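Local coordinates for nucleocapsid (Equine arteritis virus, PDB 2I9F), which forms the capsid of the virion through its dimerising C-terminal domain, the part given here, and as a whole protein probably binds the viral RNA, at the interface of chains A and B. Numbering follows the deposited sequence. Chains: chain A/B, Nucleocapsid.

Contact 1 and contact 2 lie about 19 Å apart, measured between the centres of their C-alpha atoms, on the two-fold symmetric interface of one nucleocapsid dimer. Both draw on the 3-10 helix 13-16, strand 39-42 and strand 47-53 with chain roles exchanged: B:Arg14, A:Leu40 and A:Leu47 in contact 1 and A:Arg14, B:Leu40 and B:Leu47 in contact 2. Strand 47-53 gives its start to both and its last residue to contact 2, where helix 19-34 joins. A:Arg14 against B:Leu40 is the twin of B:Arg14 against A:Leu40, so contact 2 contains part of contact 1's symmetry copy, and the subunits clasp each other at both ends of the dimer.

Contact 1: the interface of chains A and B. Residues chain A 38-42, 47; chain B 12-14.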
# COMPACT_ATOMS: atom_id res chain seq x y z
N GLY A 38 -4.45 -0.08 0.42
CA GLY A 38 -4.78 1.19 1.05
C GLY A 38 -5.85 0.98 2.14
O GLY A 38 -6.24 -0.18 2.51
N SER A 39 -6.36 2.08 2.64
CA SER A 39 -7.30 2.01 3.75
C SER A 39 -8.49 2.90 3.43
O SER A 39 -8.29 4.07 3.12
CB SER A 39 -6.64 2.53 5.03
OG SER A 39 -7.59 2.38 6.10
N LEU A 40 -9.71 2.32 3.50
CA LEU A 40 -10.96 3.08 3.27
C LEU A 40 -11.74 3.12 4.59
O LEU A 40 -12.22 2.13 5.08
CB LEU A 40 -11.80 2.58 2.08
CG LEU A 40 -13.09 3.40 1.88
CD1 LEU A 40 -12.78 4.74 1.19
CD2 LEU A 40 -14.14 2.63 1.13
N THR A 41 -11.77 4.29 5.19
CA THR A 41 -12.44 4.46 6.47
C THR A 41 -13.50 5.56 6.41
O THR A 41 -13.51 6.42 5.51
CB THR A 41 -11.45 4.86 7.59
OG1 THR A 41 -10.74 6.02 7.18
CG2 THR A 41 -10.46 3.76 7.91
N ALA A 42 -14.35 5.54 7.44
CA ALA A 42 -15.48 6.44 7.59
C ALA A 42 -14.99 7.55 8.47
O ALA A 42 -14.65 7.31 9.62
CB ALA A 42 -16.63 5.71 8.26
N LEU A 47 -15.96 9.58 3.73
CA LEU A 47 -15.00 8.54 3.53
C LEU A 47 -13.61 9.18 3.47
O LEU A 47 -13.48 10.32 3.09
CB LEU A 47 -15.30 7.84 2.19
CG LEU A 47 -16.53 6.93 2.20
CD1 LEU A 47 -16.75 6.36 0.78
CD2 LEU A 47 -16.36 5.76 3.19
N ASP B 12 -12.07 -3.34 5.57
CA ASP B 12 -12.48 -1.95 5.79
C ASP B 12 -13.83 -1.73 5.12
O ASP B 12 -14.58 -2.71 4.84
CB ASP B 12 -11.39 -0.91 5.37
CG ASP B 12 -11.02 -0.98 3.94
OD1 ASP B 12 -11.76 -1.59 3.13
OD2 ASP B 12 -9.99 -0.37 3.57
N LEU B 13 -14.16 -0.47 4.83
CA LEU B 13 -15.48 -0.20 4.29
C LEU B 13 -15.74 -0.89 2.95
O LEU B 13 -16.91 -1.10 2.59
CB LEU B 13 -15.76 1.31 4.24
CG LEU B 13 -15.96 1.96 5.63
CD1 LEU B 13 -16.34 3.39 5.47
CD2 LEU B 13 -16.99 1.26 6.55
N ARG B 14 -14.69 -1.27 2.20
CA ARG B 14 -14.94 -2.03 0.97
C ARG B 14 -15.58 -3.41 1.23
O ARG B 14 -16.26 -3.93 0.37
CB ARG B 14 -13.69 -2.21 0.13
CG ARG B 14 -13.11 -0.88 -0.40
CD ARG B 14 -11.79 -1.08 -0.98
NE ARG B 14 -10.81 -0.92 0.07
CZ ARG B 14 -9.50 -0.78 -0.10
NH1 ARG B 14 -8.72 -0.66 0.97
NH2 ARG B 14 -8.97 -0.84 -1.30
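Strand 39-42 of chain A, with A:Gly38 before it and A:Leu47 at the start of strand 47-53, meets the loop residue B:Asp12 and the beginning of the 3-10 helix 13-16 of chain B. A:Leu40 is held through its backbone at both ends. Its amide N donates to the carboxylate oxygen OD2 of B:Asp12 at 2.7 Å, coming from above the carboxylate plane, 51° out of it. Its carbonyl O accepts an almost straight bond from the amide N of B:Leu13 at 3.3 Å. The carboxylate is in turn fixed by B:Arg14, whose guanidinium grips it side-on, NE to OD1 and NH1 to OD2, in the guanidinium plane and on the syn lone pairs. The salt bridge from B:Arg14 NH1 to B:Asp12 OD2 is 2.9 Å long. The backbone N of B:Arg14 also reaches OD1, from above the carboxylate plane, so each oxygen accepts more than one donor. CG of B:Asp12 stands between its own backbone N and carbonyl carbon (chi1 61°), which folds the acid back towards the following turn. At its edge the same guanidinium meets the carbonyl O of A:Gly38, a weak bond. Beside this polar clamp, CD2 of A:Leu40 lies 3.7 Å from CB of B:Leu13, the two side chains crossing at about a right angle, and also touches CG of B:Arg14. The CD1 branch of B:Leu13 points the other way along the strand, to CB of A:Ala42 (3.6 Å) and tightly to CD2 of A:Leu47 (3.3 Å). The site pins the N-terminal turn of one subunit to a strand of the other and helps hold the capsid protein dimer together.

Contact 2: the interface of chains A and B. Residues chain A 14, 17, 22, 25-26, 29, 53; chain B 33-34, 40, 47.
B:Phe33, near the end of helix 19-34, inserts its ring between A:Leu25, A:Ser26 and A:Arg14, within the intertwined dimer of the arterivirus nucleocapsid family. CG of B:Phe33 is anti to its backbone N (chi1 -175°), which directs the ring at helix 19-34 of chain A. The ring tip, CZ, lies 3.4 Å from CB of A:Leu25, while CD2 at the rim meets CB of A:Ser26. Backbone N of A:Ser26 lies over one face, towards the rim; against the opposite face, also towards the rim, rests CD of A:Arg14, its guanidinium turned 42° from the ring. The arginine chain bends at chi3, and NH2 donates to the backbone O of B:Phe33 at 2.9 Å, nearly in the guanidinium plane. A:Arg22 caps the next carbonyl: NH2 reaches O of B:Met34, a selenomethionine, at 2.8 Å, in both the guanidinium and the carbonyl plane. Methyl CE of B:Met34 sits 3.6 Å above one face of this guanidinium, towards the rim, and SE touches CB of A:Ser26. Water 1 bridges NE of A:Arg22 to O of B:Phe33, and water 2 links NH2 to O of B:Met34. Both arginines gather at this carbonyl end of the helix, whose partial negative charge would probably suit them. Farther in, B:Leu40 sends CD2 to CD1 of A:Leu25 and CD1 to CH2 of the A:Trp53 indole at 3.8 Å. B:Leu47 points CD1 at CD1 of A:Leu25 and sets CB over the rim of one indole face. A:Trp53 and B:Leu47 pair as antiparallel strands, N of B:Leu47 to O of A:Trp53 at 2.7 Å and N of A:Trp53 to O of B:Leu47 at 3.0 Å.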
# COMPACT_ATOMS: atom_id res chain seq x y z
N ARG A 14 1.90 16.61 -7.08
CA ARG A 14 1.36 16.72 -8.44
C ARG A 14 1.89 17.97 -9.14
O ARG A 14 1.94 18.00 -10.37
CB ARG A 14 -0.16 16.70 -8.44
CG ARG A 14 -0.67 15.24 -8.09
CD ARG A 14 -2.15 15.28 -7.85
NE ARG A 14 -2.47 15.85 -6.57
CZ ARG A 14 -3.67 15.88 -6.00
NH1 ARG A 14 -3.79 16.43 -4.79
NH2 ARG A 14 -4.74 15.42 -6.63
N LEU A 17 4.79 17.13 -11.59
CA LEU A 17 4.58 15.97 -12.50
C LEU A 17 3.85 16.37 -13.72
O LEU A 17 3.03 17.26 -13.66
CB LEU A 17 3.77 14.85 -11.81
CG LEU A 17 4.37 14.17 -10.59
CD1 LEU A 17 3.31 13.26 -10.00
CD2 LEU A 17 5.69 13.40 -10.90
N ARG A 22 0.84 12.19 -14.03
CA ARG A 22 -0.41 12.28 -13.24
C ARG A 22 -1.41 11.22 -13.62
O ARG A 22 -1.91 10.59 -12.73
CB ARG A 22 -1.07 13.65 -13.38
CG ARG A 22 -0.36 14.72 -12.69
CD ARG A 22 -0.86 16.13 -13.14
NE ARG A 22 -2.32 16.27 -13.07
CZ ARG A 22 -3.11 16.74 -14.06
NH1 ARG A 22 -2.61 17.13 -15.25
NH2 ARG A 22 -4.42 16.81 -13.85
N LEU A 25 -0.30 7.79 -12.28
CA LEU A 25 -0.59 7.68 -10.85
C LEU A 25 -2.08 7.56 -10.52
O LEU A 25 -2.44 6.84 -9.59
CB LEU A 25 0.06 8.86 -10.12
CG LEU A 25 1.60 9.05 -10.19
CD1 LEU A 25 1.92 10.10 -9.13
CD2 LEU A 25 2.28 7.76 -9.80
N SER A 26 -2.95 8.29 -11.23
CA SER A 26 -4.39 8.16 -10.98
C SER A 26 -4.84 6.73 -11.24
O SER A 26 -5.69 6.20 -10.52
CB SER A 26 -5.18 9.13 -11.85
OG SER A 26 -5.33 8.63 -13.19
N VAL A 29 -3.78 4.54 -8.26
CA VAL A 29 -4.76 4.74 -7.21
C VAL A 29 -6.05 4.03 -7.46
O VAL A 29 -6.57 3.38 -6.56
CB VAL A 29 -5.05 6.24 -6.96
CG1 VAL A 29 -6.12 6.34 -5.93
CG2 VAL A 29 -3.71 6.89 -6.39
N TRP A 53 2.55 3.87 -2.01
CA TRP A 53 3.21 3.03 -2.99
C TRP A 53 4.43 3.73 -3.52
O TRP A 53 4.57 4.90 -3.36
CB TRP A 53 2.27 2.66 -4.12
CG TRP A 53 1.98 3.73 -5.19
CD1 TRP A 53 2.42 3.71 -6.52
CD2 TRP A 53 1.20 4.91 -5.04
NE1 TRP A 53 1.94 4.81 -7.17
CE2 TRP A 53 1.16 5.55 -6.32
CE3 TRP A 53 0.45 5.47 -3.98
CZ2 TRP A 53 0.42 6.74 -6.55
CZ3 TRP A 53 -0.26 6.68 -4.21
CH2 TRP A 53 -0.27 7.29 -5.46
N PHE B 33 -8.06 12.48 -7.93
CA PHE B 33 -6.64 12.62 -8.13
C PHE B 33 -6.38 13.51 -9.34
O PHE B 33 -5.51 14.36 -9.27
CB PHE B 33 -5.97 11.27 -8.34
CG PHE B 33 -4.45 11.35 -8.42
CD1 PHE B 33 -3.69 11.03 -7.34
CD2 PHE B 33 -3.82 11.71 -9.62
CE1 PHE B 33 -2.28 11.06 -7.42
CE2 PHE B 33 -2.46 11.75 -9.69
CZ PHE B 33 -1.68 11.41 -8.60
N MSE B 34 -7.15 13.30 -10.42
CA MSE B 34 -6.92 14.09 -11.67
C MSE B 34 -7.28 15.55 -11.57
O MSE B 34 -6.63 16.38 -12.20
CB MSE B 34 -7.60 13.47 -12.93
CG MSE B 34 -6.97 12.12 -13.33
SE MSE B 34 -5.03 12.37 -13.74
CE MSE B 34 -5.11 13.62 -15.29
N LEU B 40 -1.23 14.38 -2.30
CA LEU B 40 -0.20 13.43 -2.74
C LEU B 40 1.12 13.92 -2.19
O LEU B 40 1.60 15.04 -2.52
CB LEU B 40 -0.11 13.36 -4.28
CG LEU B 40 0.97 12.38 -4.79
CD1 LEU B 40 0.47 10.97 -4.62
CD2 LEU B 40 1.29 12.57 -6.22
N LEU B 47 5.23 7.29 -2.27
CA LEU B 47 4.13 8.27 -2.33
C LEU B 47 3.00 7.84 -1.39
O LEU B 47 2.87 6.69 -1.07
CB LEU B 47 3.55 8.38 -3.75
CG LEU B 47 4.51 8.80 -4.87
CD1 LEU B 47 3.84 8.79 -6.23
CD2 LEU B 47 5.09 10.14 -4.57
O HOH W 1 -3.63 15.86 -10.75
O HOH W 2 -6.89 16.54 -15.30